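Local coordinates for protein rifin (Plasmodium falciparum, PDB 7JZK) that binds the collagen receptor LAIR1 through its V2 domain, the variable part of a Plasmodium surface antigen that probably lets the parasite engage host immune receptors, at residues A26-I31 and S48-F53; D90-L95 and V106-A111; D42-T47 and A65-T70; D69-A74 and Q86-V91. All blocks are in the same frame, centred on the assembly; numbering follows the deposited sequence.

Contact 1 of 4, residues A26-I31 and S48-F53; sequences AGRNAI and SLKSFF. With NAG (2-acetamido-2-deoxy-beta-D-glucopyranose), chain E.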
loop_
_atom_site.group_PDB
_atom_site.type_symbol
_atom_site.label_atom_id
_atom_site.label_comp_id
_atom_site.label_asym_id
_atom_site.label_seq_id
_atom_site.Cartn_x
_atom_site.Cartn_y
_atom_site.Cartn_z
ATOM N N ALA B 26 24.813 9.880 14.697
ATOM C CA ALA B 26 23.656 10.589 15.234
ATOM C C ALA B 26 22.688 11.002 14.116
ATOM O O ALA B 26 21.463 10.971 14.319
ATOM C CB ALA B 26 24.107 11.808 16.046
ATOM N N GLY B 27 23.191 11.291 12.916
ATOM C CA GLY B 27 22.279 11.600 11.824
ATOM C C GLY B 27 21.492 10.382 11.371
ATOM O O GLY B 27 20.255 10.406 11.324
ATOM N N ARG B 28 22.194 9.275 11.115
ATOM C CA ARG B 28 21.499 8.052 10.734
ATOM C C ARG B 28 20.490 7.668 11.802
ATOM O O ARG B 28 19.354 7.301 11.487
ATOM C CB ARG B 28 22.504 6.917 10.526
ATOM C CG ARG B 28 23.470 7.151 9.386
ATOM C CD ARG B 28 24.714 6.236 9.451
ATOM N NE ARG B 28 24.520 4.788 9.321
ATOM C CZ ARG B 28 25.213 4.033 8.466
ATOM N NH1 ARG B 28 26.119 4.610 7.682
ATOM N NH2 ARG B 28 25.034 2.713 8.404
ATOM N N ASN B 29 20.867 7.791 13.076
ATOM C CA ASN B 29 19.940 7.447 14.143
ATOM C C ASN B 29 18.707 8.333 14.116
ATOM O O ASN B 29 17.599 7.854 14.370
ATOM C CB ASN B 29 20.633 7.545 15.498
ATOM C CG ASN B 29 21.663 6.469 15.691
ATOM O OD1 ASN B 29 21.948 5.707 14.770
ATOM N ND2 ASN B 29 22.242 6.401 16.885
ATOM N N ALA B 30 18.871 9.618 13.788
ATOM C CA ALA B 30 17.715 10.508 13.746
ATOM C C ALA B 30 16.746 10.115 12.636
ATOM O O ALA B 30 15.525 10.044 12.853
ATOM C CB ALA B 30 18.173 11.958 13.575
ATOM N N ILE B 31 17.264 9.844 11.433
ATOM C CA ILE B 31 16.302 9.513 10.384
ATOM C C ILE B 31 15.706 8.141 10.632
ATOM O O ILE B 31 14.542 7.898 10.305
ATOM C CB ILE B 31 16.877 9.584 8.959
ATOM C CG1 ILE B 31 15.724 9.657 7.957
ATOM C CG2 ILE B 31 17.666 8.348 8.642
ATOM C CD1 ILE B 31 14.722 10.763 8.224
ATOM N N SER B 48 17.862 -4.214 7.169
ATOM C CA SER B 48 17.566 -3.385 8.350
ATOM C C SER B 48 17.787 -1.931 7.978
ATOM O O SER B 48 18.521 -1.675 7.046
ATOM C CB SER B 48 18.435 -3.787 9.499
ATOM O OG SER B 48 19.745 -3.272 9.360
ATOM N N LEU B 49 17.131 -1.031 8.692
ATOM C CA LEU B 49 17.248 0.400 8.360
ATOM C C LEU B 49 18.678 0.858 8.632
ATOM O O LEU B 49 19.146 1.723 7.896
ATOM C CB LEU B 49 16.270 1.157 9.260
ATOM C CG LEU B 49 15.206 2.001 8.566
ATOM C CD1 LEU B 49 14.595 1.246 7.407
ATOM C CD2 LEU B 49 14.124 2.403 9.551
ATOM N N LYS B 50 19.355 0.261 9.621
ATOM C CA LYS B 50 20.766 0.631 9.783
ATOM C C LYS B 50 21.583 0.141 8.601
ATOM O O LYS B 50 22.413 0.871 8.066
ATOM C CB LYS B 50 21.359 0.060 11.085
ATOM C CG LYS B 50 22.871 0.273 11.267
ATOM C CD LYS B 50 23.398 -0.374 12.589
ATOM C CE LYS B 50 24.752 0.229 13.098
ATOM N NZ LYS B 50 24.649 1.718 13.394
ATOM N N SER B 51 21.332 -1.089 8.156
ATOM C CA SER B 51 21.998 -1.617 6.968
ATOM C C SER B 51 21.571 -0.864 5.718
ATOM O O SER B 51 22.368 -0.656 4.801
ATOM C CB SER B 51 21.671 -3.107 6.816
ATOM O OG SER B 51 21.946 -3.624 5.516
ATOM N N PHE B 52 20.314 -0.422 5.682
ATOM C CA PHE B 52 19.795 0.314 4.535
ATOM C C PHE B 52 20.529 1.633 4.363
ATOM O O PHE B 52 20.778 2.067 3.239
ATOM C CB PHE B 52 18.294 0.561 4.696
ATOM C CG PHE B 52 17.698 1.438 3.620
ATOM C CD1 PHE B 52 17.701 2.812 3.755
ATOM C CD2 PHE B 52 17.113 0.889 2.490
ATOM C CE1 PHE B 52 17.157 3.624 2.778
ATOM C CE2 PHE B 52 16.556 1.715 1.499
ATOM C CZ PHE B 52 16.579 3.079 1.652
ATOM N N PHE B 53 20.856 2.300 5.464
ATOM C CA PHE B 53 21.543 3.594 5.437
ATOM C C PHE B 53 23.069 3.527 5.397
ATOM O O PHE B 53 23.720 4.565 5.565
ATOM C CB PHE B 53 21.057 4.482 6.576
ATOM C CG PHE B 53 19.740 5.104 6.279
ATOM C CD1 PHE B 53 19.669 6.094 5.322
ATOM C CD2 PHE B 53 18.571 4.708 6.917
ATOM C CE1 PHE B 53 18.473 6.682 5.002
ATOM C CE2 PHE B 53 17.356 5.306 6.589
ATOM C CZ PHE B 53 17.315 6.294 5.634
HETATM C C1 NAG E . 17.579 -2.369 -2.496
HETATM C C2 NAG E . 18.976 -1.921 -2.254
HETATM C C3 NAG E . 19.748 -1.991 -3.541
HETATM C C4 NAG E . 19.657 -3.371 -4.176
HETATM C C5 NAG E . 18.249 -3.977 -4.146
HETATM C C6 NAG E . 18.282 -5.476 -4.345
HETATM C C7 NAG E . 19.409 -0.339 -0.455
HETATM C C8 NAG E . 19.440 1.095 -0.048
HETATM N N2 NAG E . 19.041 -0.585 -1.710
HETATM O O3 NAG E . 21.096 -1.648 -3.233
HETATM O O4 NAG E . 19.934 -3.170 -5.554
HETATM O O5 NAG E . 17.577 -3.740 -2.893
HETATM O O6 NAG E . 16.961 -5.991 -4.412
HETATM O O7 NAG E . 19.658 -1.240 0.323
#
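The guanidinium of R28 lies over the backbone carbonyl of F53 instead of meeting it edge-on: F53 O sits above one face of the group, and although R28 NH1 is 3.2 Å from F53 O, the angle is too poor for a hydrogen bond. A weak bond does run from R28 NH2 to K50 O at 3.2 Å, bent to 121° at the hydrogen. The arginine gets there because a bend at chi3 (64°) brings the guanidinium across to helix 49-55.

Beside the arginine the contact is apolar. I31 CG2 stands over the face of the F53 ring, 3.9 Å from its centroid, a CH-pi contact in which the two side chains are set about at right angles. F52 CD1 covers the opposite face, so the F53 ring is sandwiched. The F52 ring in turn carries the acetyl methyl of the N-linked glycan on one face, with NAG C8 3.3 Å from F52 CE2.

S48 starts the second helix as its N-cap, S51 N donating to S48 OG. This is helix-helix packing in the V2 domain: a short N-capped helix next to the glycan-bearing hairpin crosses helix 13-39, the two segments meeting at 126°.

Contact 2 of 4, residues D90-L95 and V106-A111; sequences DVRKTL and VKQKDA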
loop_
_atom_site.group_PDB
_atom_site.type_symbol
_atom_site.label_atom_id
_atom_site.label_comp_id
_atom_site.label_asym_id
_atom_site.label_seq_id
_atom_site.Cartn_x
_atom_site.Cartn_y
_atom_site.Cartn_z
ATOM N N ASP B 90 -1.630 1.097 7.892
ATOM C CA ASP B 90 -2.528 2.086 8.485
ATOM C C ASP B 90 -2.110 3.513 8.133
ATOM O O ASP B 90 -2.954 4.416 8.144
ATOM C CB ASP B 90 -2.556 1.875 10.017
ATOM C CG ASP B 90 -3.500 2.840 10.756
ATOM O OD1 ASP B 90 -3.017 3.857 11.301
ATOM O OD2 ASP B 90 -4.730 2.584 10.792
ATOM N N VAL B 91 -0.837 3.720 7.772
ATOM C CA VAL B 91 -0.346 5.035 7.364
ATOM C C VAL B 91 -1.087 5.549 6.139
ATOM O O VAL B 91 -1.238 6.766 5.961
ATOM C CB VAL B 91 1.172 4.977 7.117
ATOM C CG1 VAL B 91 1.714 6.334 6.622
ATOM C CG2 VAL B 91 1.863 4.576 8.387
ATOM N N ARG B 92 -1.594 4.647 5.297
ATOM C CA ARG B 92 -2.398 5.082 4.156
ATOM C C ARG B 92 -3.593 5.911 4.604
ATOM O O ARG B 92 -4.062 6.780 3.860
ATOM C CB ARG B 92 -2.861 3.871 3.355
ATOM C CG ARG B 92 -1.821 3.359 2.414
ATOM C CD ARG B 92 -2.297 2.084 1.813
ATOM N NE ARG B 92 -1.392 1.609 0.783
ATOM C CZ ARG B 92 -1.510 0.417 0.226
ATOM N NH1 ARG B 92 -2.484 -0.379 0.629
ATOM N NH2 ARG B 92 -0.665 0.023 -0.716
ATOM N N LYS B 93 -4.119 5.634 5.799
ATOM C CA LYS B 93 -5.228 6.429 6.303
ATOM C C LYS B 93 -4.754 7.790 6.776
ATOM O O LYS B 93 -5.420 8.800 6.525
ATOM C CB LYS B 93 -5.929 5.669 7.430
ATOM C CG LYS B 93 -6.883 6.482 8.296
ATOM C CD LYS B 93 -6.211 7.070 9.566
ATOM C CE LYS B 93 -5.309 6.025 10.254
ATOM N NZ LYS B 93 -4.268 6.514 11.234
ATOM N N THR B 94 -3.560 7.853 7.345
ATOM C CA THR B 94 -3.013 9.131 7.762
ATOM C C THR B 94 -2.760 10.027 6.555
ATOM O O THR B 94 -3.111 11.208 6.561
ATOM C CB THR B 94 -1.721 8.885 8.541
ATOM O OG1 THR B 94 -1.972 7.930 9.586
ATOM C CG2 THR B 94 -1.207 10.181 9.147
ATOM N N LEU B 95 -2.180 9.478 5.495
ATOM C CA LEU B 95 -1.864 10.273 4.313
ATOM C C LEU B 95 -3.035 10.427 3.352
ATOM O O LEU B 95 -2.790 10.779 2.195
ATOM C CB LEU B 95 -0.662 9.667 3.574
ATOM C CG LEU B 95 0.598 9.504 4.441
ATOM C CD1 LEU B 95 1.774 8.937 3.662
ATOM C CD2 LEU B 95 0.946 10.846 5.054
ATOM N N VAL B 106 -5.500 10.203 -4.812
ATOM C CA VAL B 106 -4.287 10.622 -4.118
ATOM C C VAL B 106 -3.231 9.537 -4.330
ATOM O O VAL B 106 -3.397 8.403 -3.866
ATOM C CB VAL B 106 -4.560 10.874 -2.632
ATOM C CG1 VAL B 106 -3.313 11.305 -1.924
ATOM C CG2 VAL B 106 -5.684 11.918 -2.469
ATOM N N LYS B 107 -2.158 9.860 -5.043
ATOM C CA LYS B 107 -1.124 8.869 -5.295
ATOM C C LYS B 107 -0.262 8.652 -4.072
ATOM O O LYS B 107 0.165 9.602 -3.414
ATOM C CB LYS B 107 -0.256 9.296 -6.470
ATOM C CG LYS B 107 -0.966 9.189 -7.784
ATOM C CD LYS B 107 -0.485 10.234 -8.778
ATOM C CE LYS B 107 -1.365 10.205 -10.010
ATOM N NZ LYS B 107 -0.842 9.196 -10.953
ATOM N N GLN B 108 -0.014 7.375 -3.796
ATOM C CA GLN B 108 0.699 6.929 -2.607
ATOM C C GLN B 108 2.135 7.436 -2.591
ATOM O O GLN B 108 2.608 7.956 -1.584
ATOM C CB GLN B 108 0.647 5.396 -2.569
ATOM C CG GLN B 108 1.499 4.696 -1.527
ATOM C CD GLN B 108 1.306 3.177 -1.546
ATOM O OE1 GLN B 108 0.362 2.642 -0.977
ATOM N NE2 GLN B 108 2.168 2.487 -2.293
ATOM N N LYS B 109 2.827 7.333 -3.720
ATOM C CA LYS B 109 4.222 7.757 -3.811
ATOM C C LYS B 109 4.371 9.228 -3.447
ATOM O O LYS B 109 5.283 9.605 -2.726
ATOM C CB LYS B 109 4.743 7.515 -5.240
ATOM C CG LYS B 109 6.245 7.310 -5.418
ATOM C CD LYS B 109 6.521 6.752 -6.814
ATOM C CE LYS B 109 7.982 6.401 -7.037
ATOM N NZ LYS B 109 8.196 5.904 -8.428
ATOM N N ASP B 110 3.464 10.070 -3.921
ATOM C CA ASP B 110 3.512 11.502 -3.639
ATOM C C ASP B 110 3.270 11.803 -2.164
ATOM O O ASP B 110 3.991 12.596 -1.562
ATOM C CB ASP B 110 2.505 12.215 -4.558
ATOM C CG ASP B 110 2.842 11.987 -6.039
ATOM O OD1 ASP B 110 4.029 11.713 -6.332
ATOM O OD2 ASP B 110 1.943 11.977 -6.907
ATOM N N ALA B 111 2.288 11.159 -1.549
ATOM C CA ALA B 111 2.034 11.388 -0.128
ATOM C C ALA B 111 3.220 10.905 0.713
ATOM O O ALA B 111 3.637 11.565 1.664
ATOM C CB ALA B 111 0.727 10.688 0.288
#
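The R92 guanidinium and the Q108 amide lie nearly in one plane, 17° apart, and meet at the guanidinium edge, where Q108 OE1 is held by two nitrogens. R92 NE donates to Q108 OE1 over 2.7 Å, and R92 NH2 reaches the same oxygen at 2.8 Å. The NE bond runs almost along the amide C=O direction, whereas the NH2 bond arrives in the carbonyl plane, on a lone pair. Outside the pair, a ring of the partner receptor, Y45 of the LAIR1 chain, makes a cation-pi contact with R92.

Both side chains are stretched out toward the meeting point: the R92 chain is extended from CG to NE, and Q108, with CG anti to the backbone N (chi1 171°), is extended beyond CG.

Away from this polar end L95, just past the end of its helix, packs on A111 of helix 108-126. L95 CB meets A111 CB at 3.7 Å, and L95 CD1 lies 3.8 Å from A111 O. V106 CG1 touches only the edge of the contact, 4.2 Å from L95 O.

The amide has a second task, since Q108 NE2 donates to T73 OG1, which helps fix its rotation and turn OE1 toward the arginine. Q108 thus probably helps hold the guanidinium in place, while R92 NH1 divides between C76 O of its own chain and Y43 O of the LAIR1 chain.

Contact 3 of 4, residues D42-T47 and A65-T70; sequences DNLNGT and ASAIDT. With NAG (2-acetamido-2-deoxy-beta-D-glucopyranose), chain E.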
loop_
_atom_site.group_PDB
_atom_site.type_symbol
_atom_site.label_atom_id
_atom_site.label_comp_id
_atom_site.label_asym_id
_atom_site.label_seq_id
_atom_site.Cartn_x
_atom_site.Cartn_y
_atom_site.Cartn_z
ATOM N N ASP B 42 10.769 -1.499 10.582
ATOM C CA ASP B 42 12.136 -1.717 11.108
ATOM C C ASP B 42 13.067 -2.101 9.964
ATOM O O ASP B 42 14.285 -2.072 10.155
ATOM C CB ASP B 42 12.116 -2.842 12.131
ATOM C CG ASP B 42 11.285 -2.500 13.347
ATOM O OD1 ASP B 42 11.821 -1.832 14.248
ATOM O OD2 ASP B 42 10.108 -2.893 13.374
ATOM N N ASN B 43 12.505 -2.446 8.818
ATOM C CA ASN B 43 13.322 -2.921 7.685
ATOM C C ASN B 43 12.874 -2.214 6.413
ATOM O O ASN B 43 11.698 -1.908 6.315
ATOM C CB ASN B 43 13.210 -4.437 7.542
ATOM C CG ASN B 43 13.610 -5.189 8.791
ATOM O OD1 ASN B 43 14.773 -5.184 9.178
ATOM N ND2 ASN B 43 12.655 -5.846 9.427
ATOM N N LEU B 44 13.814 -1.926 5.520
ATOM C CA LEU B 44 13.490 -1.305 4.223
ATOM C C LEU B 44 14.279 -1.984 3.115
ATOM O O LEU B 44 15.467 -2.212 3.301
ATOM C CB LEU B 44 13.801 0.186 4.259
ATOM C CG LEU B 44 13.078 1.045 3.234
ATOM C CD1 LEU B 44 11.597 0.717 3.221
ATOM C CD2 LEU B 44 13.299 2.515 3.537
ATOM N N ASN B 45 13.615 -2.317 2.022
ATOM C CA ASN B 45 14.300 -2.860 0.834
ATOM C C ASN B 45 15.097 -4.100 1.177
ATOM O O ASN B 45 16.215 -4.234 0.682
ATOM C CB ASN B 45 15.058 -1.741 0.157
ATOM C CG ASN B 45 15.538 -2.074 -1.225
ATOM O OD1 ASN B 45 14.761 -2.274 -2.153
ATOM N ND2 ASN B 45 16.842 -2.127 -1.329
ATOM N N GLY B 46 14.540 -4.973 1.997
ATOM C CA GLY B 46 15.199 -6.268 2.230
ATOM C C GLY B 46 16.299 -6.244 3.254
ATOM O O GLY B 46 17.024 -7.227 3.351
ATOM N N THR B 47 16.418 -5.153 3.982
ATOM C CA THR B 47 17.533 -5.055 4.928
ATOM C C THR B 47 17.129 -4.141 6.071
ATOM O O THR B 47 16.165 -3.399 5.918
ATOM C CB THR B 47 18.819 -4.658 4.204
ATOM O OG1 THR B 47 19.899 -5.062 5.041
ATOM C CG2 THR B 47 18.888 -3.188 3.857
ATOM N N ALA B 65 11.775 7.468 -0.225
ATOM C CA ALA B 65 10.352 7.484 -0.532
ATOM C C ALA B 65 10.011 6.408 -1.553
ATOM O O ALA B 65 8.999 5.715 -1.422
ATOM C CB ALA B 65 9.938 8.871 -1.021
ATOM N N SER B 66 10.876 6.205 -2.543
ATOM C CA SER B 66 10.587 5.169 -3.519
ATOM C C SER B 66 10.657 3.785 -2.883
ATOM O O SER B 66 9.826 2.924 -3.175
ATOM C CB SER B 66 11.541 5.302 -4.712
ATOM O OG SER B 66 11.714 4.088 -5.434
ATOM N N ALA B 67 11.614 3.557 -1.986
ATOM C CA ALA B 67 11.707 2.254 -1.325
ATOM C C ALA B 67 10.517 2.005 -0.402
ATOM O O ALA B 67 10.001 0.881 -0.328
ATOM C CB ALA B 67 13.023 2.159 -0.538
ATOM N N ILE B 68 10.066 3.040 0.306
ATOM C CA ILE B 68 8.926 2.884 1.191
ATOM C C ILE B 68 7.666 2.630 0.371
ATOM O O ILE B 68 6.854 1.775 0.724
ATOM C CB ILE B 68 8.799 4.108 2.116
ATOM C CG1 ILE B 68 9.933 4.119 3.170
ATOM C CG2 ILE B 68 7.416 4.132 2.786
ATOM C CD1 ILE B 68 9.967 5.356 4.056
ATOM N N ASP B 69 7.518 3.330 -0.760
ATOM C CA ASP B 69 6.382 3.118 -1.654
ATOM C C ASP B 69 6.360 1.697 -2.167
ATOM O O ASP B 69 5.334 1.024 -2.129
ATOM C CB ASP B 69 6.442 4.093 -2.839
ATOM C CG ASP B 69 5.393 3.790 -3.920
ATOM O OD1 ASP B 69 5.634 2.906 -4.775
ATOM O OD2 ASP B 69 4.336 4.445 -3.977
ATOM N N THR B 70 7.492 1.209 -2.624
ATOM C CA THR B 70 7.540 -0.138 -3.169
ATOM C C THR B 70 7.188 -1.157 -2.089
ATOM O O THR B 70 6.382 -2.074 -2.318
ATOM C CB THR B 70 8.955 -0.383 -3.730
ATOM O OG1 THR B 70 9.254 0.628 -4.704
ATOM C CG2 THR B 70 9.030 -1.718 -4.426
HETATM C C1 NAG E . 17.579 -2.369 -2.496
HETATM C C2 NAG E . 18.976 -1.921 -2.254
HETATM C C3 NAG E . 19.748 -1.991 -3.541
HETATM C C4 NAG E . 19.657 -3.371 -4.176
HETATM C C5 NAG E . 18.249 -3.977 -4.146
HETATM C C6 NAG E . 18.282 -5.476 -4.345
HETATM C C7 NAG E . 19.409 -0.339 -0.455
HETATM C C8 NAG E . 19.440 1.095 -0.048
HETATM N N2 NAG E . 19.041 -0.585 -1.710
HETATM O O3 NAG E . 21.096 -1.648 -3.233
HETATM O O4 NAG E . 19.934 -3.170 -5.554
HETATM O O5 NAG E . 17.577 -3.740 -2.893
HETATM O O6 NAG E . 16.961 -5.991 -4.412
HETATM O O7 NAG E . 19.658 -1.240 0.323
#
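L44 points from a beta hairpin onto helix 61-75 and straddles A67 and I68, and these contacts are apolar: L44 CG lies 3.9 Å from A67 CB, while L44 CD2 comes to 3.7 Å from I68 CG1. The isoleucine runs across the leucine. L44 has CG anti to the backbone N (chi1 -158°), which swings the branched end toward the helix. N45 adds a lighter touch, its CB 4.5 Å from the methyl of A67.

Hydrogen bonds hold each side in shape, and none crosses between the two segments. L44 N donates to T47 O and T47 N to L44 O, closing a type I' turn with N45 and G46 at its corners, both at positive phi. On the helix, T70 OG1 donates back to S66 O over 2.8 Å, and T70 N reaches that oxygen from the opposite face of its plane.

The covalent link is the N-glycosylation itself: N45 ND2 is joined to NAG C1 at 1.4 Å, so the sugar leaves from the tip of the hairpin.

Q71, one turn further along the helix, bonds to N43 O and N45 N and fastens the hairpin to helix 61-75. L44 also packs on L49 and F52 of helix 49-55, and I68 reaches L35 and F39 of helix 13-39, placing the hairpin over a junction of three helices.

Contact 4 of 4, residues D69-A74 and Q86-V91; sequences DTQMTA and QAFCDV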
loop_
_atom_site.group_PDB
_atom_site.type_symbol
_atom_site.label_atom_id
_atom_site.label_comp_id
_atom_site.label_asym_id
_atom_site.label_seq_id
_atom_site.Cartn_x
_atom_site.Cartn_y
_atom_site.Cartn_z
ATOM N N ASP B 69 7.518 3.330 -0.760
ATOM C CA ASP B 69 6.382 3.118 -1.654
ATOM C C ASP B 69 6.360 1.697 -2.167
ATOM O O ASP B 69 5.334 1.024 -2.129
ATOM C CB ASP B 69 6.442 4.093 -2.839
ATOM C CG ASP B 69 5.393 3.790 -3.920
ATOM O OD1 ASP B 69 5.634 2.906 -4.775
ATOM O OD2 ASP B 69 4.336 4.445 -3.977
ATOM N N THR B 70 7.492 1.209 -2.624
ATOM C CA THR B 70 7.540 -0.138 -3.169
ATOM C C THR B 70 7.188 -1.157 -2.089
ATOM O O THR B 70 6.382 -2.074 -2.318
ATOM C CB THR B 70 8.955 -0.383 -3.730
ATOM O OG1 THR B 70 9.254 0.628 -4.704
ATOM C CG2 THR B 70 9.030 -1.718 -4.426
ATOM N N GLN B 71 7.682 -0.958 -0.876
ATOM C CA GLN B 71 7.387 -1.880 0.249
ATOM C C GLN B 71 5.907 -1.806 0.634
ATOM O O GLN B 71 5.321 -2.855 0.862
ATOM C CB GLN B 71 8.313 -1.570 1.422
ATOM C CG GLN B 71 8.237 -2.558 2.569
ATOM C CD GLN B 71 9.492 -2.486 3.398
ATOM O OE1 GLN B 71 10.598 -2.650 2.897
ATOM N NE2 GLN B 71 9.327 -2.238 4.681
ATOM N N MET B 72 5.343 -0.598 0.694
ATOM C CA MET B 72 3.929 -0.450 1.046
ATOM C C MET B 72 3.043 -1.127 0.015
ATOM O O MET B 72 2.048 -1.772 0.368
ATOM C CB MET B 72 3.556 1.030 1.175
ATOM C CG MET B 72 2.117 1.300 1.612
ATOM S SD MET B 72 1.822 3.040 2.046
ATOM C CE MET B 72 2.719 3.040 3.608
ATOM N N THR B 73 3.362 -0.977 -1.272
ATOM C CA THR B 73 2.558 -1.683 -2.261
ATOM C C THR B 73 2.701 -3.192 -2.088
ATOM O O THR B 73 1.718 -3.939 -2.227
ATOM C CB THR B 73 2.931 -1.242 -3.681
ATOM O OG1 THR B 73 2.656 0.159 -3.813
ATOM C CG2 THR B 73 2.101 -1.997 -4.740
ATOM N N ALA B 74 3.898 -3.654 -1.718
ATOM C CA ALA B 74 4.116 -5.098 -1.626
ATOM C C ALA B 74 3.566 -5.747 -0.353
ATOM O O ALA B 74 3.241 -6.943 -0.374
ATOM C CB ALA B 74 5.602 -5.409 -1.748
ATOM N N GLN B 86 0.121 -4.358 10.430
ATOM C CA GLN B 86 -1.020 -3.478 10.106
ATOM C C GLN B 86 -0.682 -1.990 10.269
ATOM O O GLN B 86 -1.202 -1.209 9.494
ATOM C CB GLN B 86 -2.223 -3.940 10.918
ATOM C CG GLN B 86 -2.604 -5.384 10.643
ATOM C CD GLN B 86 -3.726 -5.477 9.643
ATOM O OE1 GLN B 86 -4.550 -4.578 9.527
ATOM N NE2 GLN B 86 -3.775 -6.583 8.920
ATOM N N ALA B 87 0.117 -1.609 11.248
ATOM C CA ALA B 87 0.412 -0.191 11.529
ATOM C C ALA B 87 1.058 0.500 10.334
ATOM O O ALA B 87 0.778 1.676 10.118
ATOM C CB ALA B 87 1.282 -0.104 12.735
ATOM N N PHE B 88 1.933 -0.198 9.636
ATOM C CA PHE B 88 2.547 0.334 8.418
ATOM C C PHE B 88 1.497 0.619 7.353
ATOM O O PHE B 88 1.451 1.711 6.793
ATOM C CB PHE B 88 3.587 -0.671 7.894
ATOM C CG PHE B 88 4.283 -0.255 6.626
ATOM C CD1 PHE B 88 4.717 1.051 6.443
ATOM C CD2 PHE B 88 4.548 -1.181 5.637
ATOM C CE1 PHE B 88 5.401 1.420 5.274
ATOM C CE2 PHE B 88 5.219 -0.812 4.462
ATOM C CZ PHE B 88 5.638 0.491 4.284
ATOM N N CYS B 89 0.591 -0.324 7.120
ATOM C CA CYS B 89 -0.459 -0.114 6.132
ATOM C C CYS B 89 -1.429 0.970 6.587
ATOM O O CYS B 89 -1.881 1.774 5.770
ATOM C CB CYS B 89 -1.177 -1.449 5.899
ATOM S SG CYS B 89 0.008 -2.777 5.538
ATOM N N ASP B 90 -1.630 1.097 7.892
ATOM C CA ASP B 90 -2.528 2.086 8.485
ATOM C C ASP B 90 -2.110 3.513 8.133
ATOM O O ASP B 90 -2.954 4.416 8.144
ATOM C CB ASP B 90 -2.556 1.875 10.017
ATOM C CG ASP B 90 -3.500 2.840 10.756
ATOM O OD1 ASP B 90 -3.017 3.857 11.301
ATOM O OD2 ASP B 90 -4.730 2.584 10.792
ATOM N N VAL B 91 -0.837 3.720 7.772
ATOM C CA VAL B 91 -0.346 5.035 7.364
ATOM C C VAL B 91 -1.087 5.549 6.139
ATOM O O VAL B 91 -1.238 6.766 5.961
ATOM C CB VAL B 91 1.172 4.977 7.117
ATOM C CG1 VAL B 91 1.714 6.334 6.622
ATOM C CG2 VAL B 91 1.863 4.576 8.387
#
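M72 and F88 make the tight part of this contact, M72 lying obliquely alongside the ring with its methyl at CE1 and its CB near CZ. M72 CE comes to 3.5 Å from F88 CE1, and M72 CB lies 3.8 Å from F88 CZ. The ring also approaches the backbone, with F88 CE2 3.7 Å from M72 CA. A bend at chi3 (-73°) turns the M72 methyl back to the ring and to V91, whose CB is 4.3 Å from M72 CE. The sulfur stands obliquely, M72 SD being 5.5 Å from the ring centroid, which makes this a Met-aromatic contact. F39 of helix 13-39 and I41 pack against F88 as well, so the ring is buried among several elements.

The two segments cross at 113°, with axes 10.2 Å apart, and the pair belongs to a disulfide-braced helical domain: C89, opposite M72 in the backbone register, is bonded to C76, just past the end of helix 61-75. The disulfide ties the two helices beside the apolar contact.

Toward Q71 the packing is looser. Q71 CG is 4.0 Å from F88 CE2, and its amide, turned 76° to the ring plane, is held by N43 and N45 of the hairpin. T70, T73, A74 and A87 are exposed. At the N-terminal side of 86-91, Q86 OE1 bonds to Y43 OH of the LAIR1 chain, while C89 and D90 pack against the same tyrosine.

Overall arrangement
Along the chain contact 1 closes before contacts 4 and 2 open, while contacts 1 and 3 interleave. Contacts 1 and 3 touch, with centres 13 Å apart, and both meet the glycan. Contact 3 leads into contact 4 through helix 61-75, sharing D69 and T70, and contact 4 leads into contact 2 through helix 86-94, sharing D90 and V91; each of these successive pairs has centres 9 Å apart. Contacts 1 and 2 lie on opposite sides of the chain's centre, 23 Å apart between centres. The contacts thus run from the glycan-bearing region to the end of the V2 domain that meets LAIR1, where contacts 2 and 4 touch the receptor chain.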